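Local coordinates for protection of telomeres protein poz1 (Schizosaccharomyces pombe, PDB 5WE0) that binds telomeric DNA and negatively regulates telomerase and telomere length in fission yeast, at residues Arg196-Tyr199 / Val200-Lys204; Asn213-Leu216 / Ser217-Ile220. All coordinates share one frame; numbering follows the deposited sequence.

Interaction 1 of 2, residues Arg196-Tyr199 / Val200-Lys204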
loop_
_atom_site.group_PDB
_atom_site.type_symbol
_atom_site.label_atom_id
_atom_site.label_comp_id
_atom_site.label_asym_id
_atom_site.label_seq_id
_atom_site.Cartn_x
_atom_site.Cartn_y
_atom_site.Cartn_z
ATOM N N ARG A 196 6.592 18.335 -20.130
ATOM C CA ARG A 196 6.163 17.398 -19.104
ATOM C C ARG A 196 7.077 17.457 -17.896
ATOM O O ARG A 196 6.606 17.461 -16.753
ATOM C CB ARG A 196 6.126 15.966 -19.652
ATOM C CG ARG A 196 5.279 15.806 -20.865
ATOM C CD ARG A 196 4.861 14.386 -21.044
ATOM N NE ARG A 196 5.969 13.445 -21.100
ATOM C CZ ARG A 196 6.508 13.022 -22.236
ATOM N NH1 ARG A 196 6.044 13.489 -23.385
ATOM N NH2 ARG A 196 7.502 12.144 -22.233
ATOM N N LEU A 197 8.390 17.524 -18.128
ATOM C CA LEU A 197 9.336 17.485 -17.018
ATOM C C LEU A 197 9.285 18.766 -16.190
ATOM O O LEU A 197 9.377 18.711 -14.960
ATOM C CB LEU A 197 10.750 17.225 -17.544
ATOM C CG LEU A 197 11.022 15.826 -18.127
ATOM C CD1 LEU A 197 12.424 15.749 -18.649
ATOM C CD2 LEU A 197 10.812 14.708 -17.113
ATOM N N ILE A 198 9.108 19.922 -16.838
ATOM C CA ILE A 198 8.973 21.177 -16.101
ATOM C C ILE A 198 7.725 21.132 -15.229
ATOM O O ILE A 198 7.745 21.515 -14.053
ATOM C CB ILE A 198 8.933 22.381 -17.064
ATOM C CG1 ILE A 198 10.313 22.671 -17.653
ATOM C CG2 ILE A 198 8.384 23.625 -16.361
ATOM C CD1 ILE A 198 10.294 23.752 -18.714
ATOM N N TYR A 199 6.618 20.658 -15.803
ATOM C CA TYR A 199 5.363 20.598 -15.069
ATOM C C TYR A 199 5.438 19.587 -13.931
ATOM O O TYR A 199 4.947 19.845 -12.828
ATOM C CB TYR A 199 4.229 20.233 -16.029
ATOM C CG TYR A 199 3.009 19.667 -15.324
ATOM C CD1 TYR A 199 2.974 18.321 -14.918
ATOM C CD2 TYR A 199 1.882 20.455 -15.086
ATOM C CE1 TYR A 199 1.902 17.809 -14.255
ATOM C CE2 TYR A 199 0.780 19.925 -14.442
ATOM C CZ TYR A 199 0.805 18.603 -14.040
ATOM O OH TYR A 199 -0.272 18.065 -13.404
ATOM N N VAL A 200 6.010 18.409 -14.186
ATOM C CA VAL A 200 6.141 17.417 -13.126
ATOM C C VAL A 200 7.012 17.950 -11.987
ATOM O O VAL A 200 6.704 17.743 -10.806
ATOM C CB VAL A 200 6.659 16.085 -13.701
ATOM C CG1 VAL A 200 7.160 15.183 -12.590
ATOM C CG2 VAL A 200 5.542 15.380 -14.464
ATOM N N SER A 201 8.096 18.667 -12.318
ATOM C CA SER A 201 8.970 19.218 -11.279
ATOM C C SER A 201 8.234 20.204 -10.390
ATOM O O SER A 201 8.449 20.233 -9.174
ATOM C CB SER A 201 10.188 19.900 -11.901
ATOM O OG SER A 201 11.226 18.955 -12.039
ATOM N N GLN A 202 7.409 21.057 -10.994
ATOM C CA GLN A 202 6.639 22.041 -10.246
ATOM C C GLN A 202 5.632 21.372 -9.317
ATOM O O GLN A 202 5.468 21.781 -8.161
ATOM C CB GLN A 202 5.924 22.969 -11.222
ATOM C CG GLN A 202 6.792 24.052 -11.821
ATOM C CD GLN A 202 5.978 25.073 -12.599
ATOM O OE1 GLN A 202 5.012 25.630 -12.069
ATOM N NE2 GLN A 202 6.358 25.325 -13.850
ATOM N N HIS A 203 4.918 20.363 -9.813
ATOM C CA HIS A 203 3.928 19.701 -8.970
ATOM C C HIS A 203 4.583 18.845 -7.894
ATOM O O HIS A 203 4.056 18.756 -6.783
ATOM C CB HIS A 203 2.978 18.907 -9.851
ATOM C CG HIS A 203 1.916 19.763 -10.450
ATOM N ND1 HIS A 203 0.681 19.935 -9.865
ATOM C CD2 HIS A 203 1.941 20.589 -11.522
ATOM C CE1 HIS A 203 -0.030 20.784 -10.585
ATOM N NE2 HIS A 203 0.712 21.199 -11.596
ATOM N N LYS A 204 5.747 18.246 -8.179
ATOM C CA LYS A 204 6.469 17.528 -7.132
ATOM C C LYS A 204 6.902 18.478 -6.022
ATOM O O LYS A 204 6.881 18.114 -4.837
ATOM C CB LYS A 204 7.681 16.795 -7.711
ATOM C CG LYS A 204 7.313 15.509 -8.420
ATOM C CD LYS A 204 8.505 14.632 -8.782
ATOM C CE LYS A 204 8.009 13.355 -9.482
ATOM N NZ LYS A 204 9.054 12.298 -9.652
#
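The rings of Tyr-199 and His-203, one helical turn apart, lie against each other obliquely, with centroids 4.2 Å apart and planes inclined at 33°. His-203 CD2 sits over one face of the tyrosine ring, offset toward its rim, and Tyr-199 CZ comes over a face of the imidazole in the same offset way. The approach is tight at one side, where Tyr-199 CE2 lies 3.1 Å from His-203 NE2. With CG anti to the backbone N (chi1 159°), the phenol stands out beside its own turn, and the imidazole of His-203, its CG beside the backbone N, leans back over it; Tyr-199 CD1 comes to 3.9 Å from CG2 of Val-200, which lies in the plane of the ring at its edge.

The carbonyls of Arg-196 to Tyr-199 each accept an i to i+4 bond. Val-200 N donates to Arg-196 O at 2.8 Å, Ser-201 N to Leu-197 O at 2.9 Å, and Gln-202 N to Ile-198 O at 3.1 Å. His-203 N reaches Tyr-199 O at 3.1 Å with a nearly straight bond (164°), which belongs to the turn separating the two aromatic residues. On the exposed side, Ile-198 and Gln-202 run alongside each other, CG2 of the isoleucine being 3.6 Å from NE2 of the glutamine.

The buried guanidinium of Arg-196 finds its partners elsewhere: NE donates to the Leu-157 carbonyl, NH1 to that of His-191, and NH2 forms a salt bridge with Glu-160. Lys-204 NZ pairs with Glu-158. Val-200 and His-203 pack on Leu-157 and Phe-154 respectively, and Tyr-199 and His-203 on an apolar side chain of another protein's chain, whereas Ser-201 and Gln-202 are exposed. This division of faces marks an amphipathic alpha-helix packed on helix 130-157 of an all-helical fold.

Interaction 2 of 2, residues Asn213-Leu216 / Ser217-Ile220; sequences NSVL and SRYI
Ser-214 and Arg-218 meet side chain to side chain across one helical turn. The polar bonds come first: Arg-218 NE donates to Ser-214 OG at 3.1 Å and NH2 to the same oxygen at 3.2 Å, a side-on grip by two nitrogens with the hydroxyl oxygen at the guanidinium edge, about 17° out of its plane. A bend in the arginine chain at chi3 (-78°) folds NE back toward the preceding turn, where it also makes a weak bond to Ser-214 O at 3.4 Å.

Backbone bonds follow the i to i+4 pattern, from Ser-217 N to Asn-213 O through Ile-220 N to Leu-216 O; Arg-218 N donates to Ser-214 O at 2.9 Å, so that this carbonyl serves two nitrogens of one residue.

Van der Waals contact is slighter: the Val-215 CG2 methyl lies 3.8 Å from Arg-218 NH2, while Leu-216 and Tyr-219 pack on helices 93-115 and 130-157.

The strongest partner of Arg-218 lies outside this helix: an acidic side chain of another protein's chain pairs with NH2, and that chain's backbone bonds to NH1. Were the residue an alanine, the acid would probably lose its positive mate and Ser-214 OG its two donors. A neutral hydroxyl thus probably helps to orient the guanidinium without neutralising it, which would keep its charge available to the bound protein.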
loop_
_atom_site.group_PDB
_atom_site.type_symbol
_atom_site.label_atom_id
_atom_site.label_comp_id
_atom_site.label_asym_id
_atom_site.label_seq_id
_atom_site.Cartn_x
_atom_site.Cartn_y
_atom_site.Cartn_z
ATOM N N ASN A 213 4.532 10.227 2.514
ATOM C CA ASN A 213 5.153 9.257 3.406
ATOM C C ASN A 213 4.586 9.387 4.818
ATOM O O ASN A 213 4.258 8.387 5.463
ATOM C CB ASN A 213 6.671 9.456 3.403
ATOM C CG ASN A 213 7.377 8.566 4.388
ATOM O OD1 ASN A 213 7.530 7.368 4.162
ATOM N ND2 ASN A 213 7.809 9.145 5.497
ATOM N N SER A 214 4.473 10.618 5.317
ATOM C CA SER A 214 3.955 10.837 6.672
ATOM C C SER A 214 2.480 10.438 6.789
ATOM O O SER A 214 2.084 9.754 7.739
ATOM C CB SER A 214 4.157 12.303 7.058
ATOM O OG SER A 214 3.425 12.603 8.231
ATOM N N VAL A 215 1.654 10.867 5.830
ATOM C CA VAL A 215 0.229 10.525 5.817
ATOM C C VAL A 215 0.036 9.018 5.774
ATOM O O VAL A 215 -0.814 8.458 6.484
ATOM C CB VAL A 215 -0.451 11.215 4.620
ATOM C CG1 VAL A 215 -1.754 10.545 4.271
ATOM C CG2 VAL A 215 -0.648 12.695 4.896
ATOM N N LEU A 216 0.795 8.340 4.919
ATOM C CA LEU A 216 0.640 6.896 4.762
ATOM C C LEU A 216 1.088 6.160 6.017
ATOM O O LEU A 216 0.431 5.206 6.458
ATOM C CB LEU A 216 1.437 6.426 3.550
ATOM C CG LEU A 216 1.345 4.950 3.192
ATOM C CD1 LEU A 216 -0.108 4.553 3.081
ATOM C CD2 LEU A 216 2.093 4.718 1.865
ATOM N N SER A 217 2.209 6.581 6.603
ATOM C CA SER A 217 2.625 6.010 7.881
ATOM C C SER A 217 1.551 6.203 8.948
ATOM O O SER A 217 1.211 5.274 9.684
ATOM C CB SER A 217 3.923 6.661 8.341
ATOM O OG SER A 217 4.127 6.318 9.699
ATOM N N ARG A 218 1.016 7.425 9.054
ATOM C CA ARG A 218 -0.017 7.697 10.042
ATOM C C ARG A 218 -1.292 6.930 9.736
ATOM O O ARG A 218 -2.002 6.525 10.660
ATOM C CB ARG A 218 -0.269 9.203 10.125
ATOM C CG ARG A 218 0.834 9.920 10.908
ATOM C CD ARG A 218 0.544 11.387 11.051
ATOM N NE ARG A 218 0.848 12.139 9.842
ATOM C CZ ARG A 218 0.120 13.162 9.422
ATOM N NH1 ARG A 218 -0.942 13.528 10.122
ATOM N NH2 ARG A 218 0.448 13.819 8.322
ATOM N N TYR A 219 -1.599 6.714 8.456
ATOM C CA TYR A 219 -2.748 5.884 8.122
ATOM C C TYR A 219 -2.559 4.460 8.633
ATOM O O TYR A 219 -3.495 3.849 9.157
ATOM C CB TYR A 219 -2.997 5.868 6.603
ATOM C CG TYR A 219 -4.064 4.860 6.285
ATOM C CD1 TYR A 219 -5.408 5.106 6.620
ATOM C CD2 TYR A 219 -3.734 3.632 5.736
ATOM C CE1 TYR A 219 -6.385 4.153 6.378
ATOM C CE2 TYR A 219 -4.687 2.680 5.482
ATOM C CZ TYR A 219 -6.010 2.937 5.810
ATOM O OH TYR A 219 -6.941 1.955 5.564
ATOM N N ILE A 220 -1.371 3.894 8.434
ATOM C CA ILE A 220 -1.115 2.520 8.859
ATOM C C ILE A 220 -1.184 2.412 10.376
ATOM O O ILE A 220 -1.739 1.454 10.917
ATOM C CB ILE A 220 0.242 2.040 8.302
ATOM C CG1 ILE A 220 0.180 1.919 6.757
ATOM C CG2 ILE A 220 0.648 0.700 8.950
ATOM C CD1 ILE A 220 -0.827 0.849 6.231
#

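Overall arrangement
Interactions 1 and 2 come in series along the chain, the first on helix 193-206 and the second on the next helix, 209-230. Their centres are 24 Å apart and their nearest atoms about 11 Å, so they do not touch. Helix 130-157 links them, since side chains of both contacts pack on it. Interaction 1 is peripheral, its centre about 24 Å from that of the chain; interaction 2 lies deeper, about 9 Å from it, where helices 54-64 and 93-115 also join. Residues of both contacts are within reach of another protein's chain, consistent with an all-helical scaffold that binds partners at telomeres.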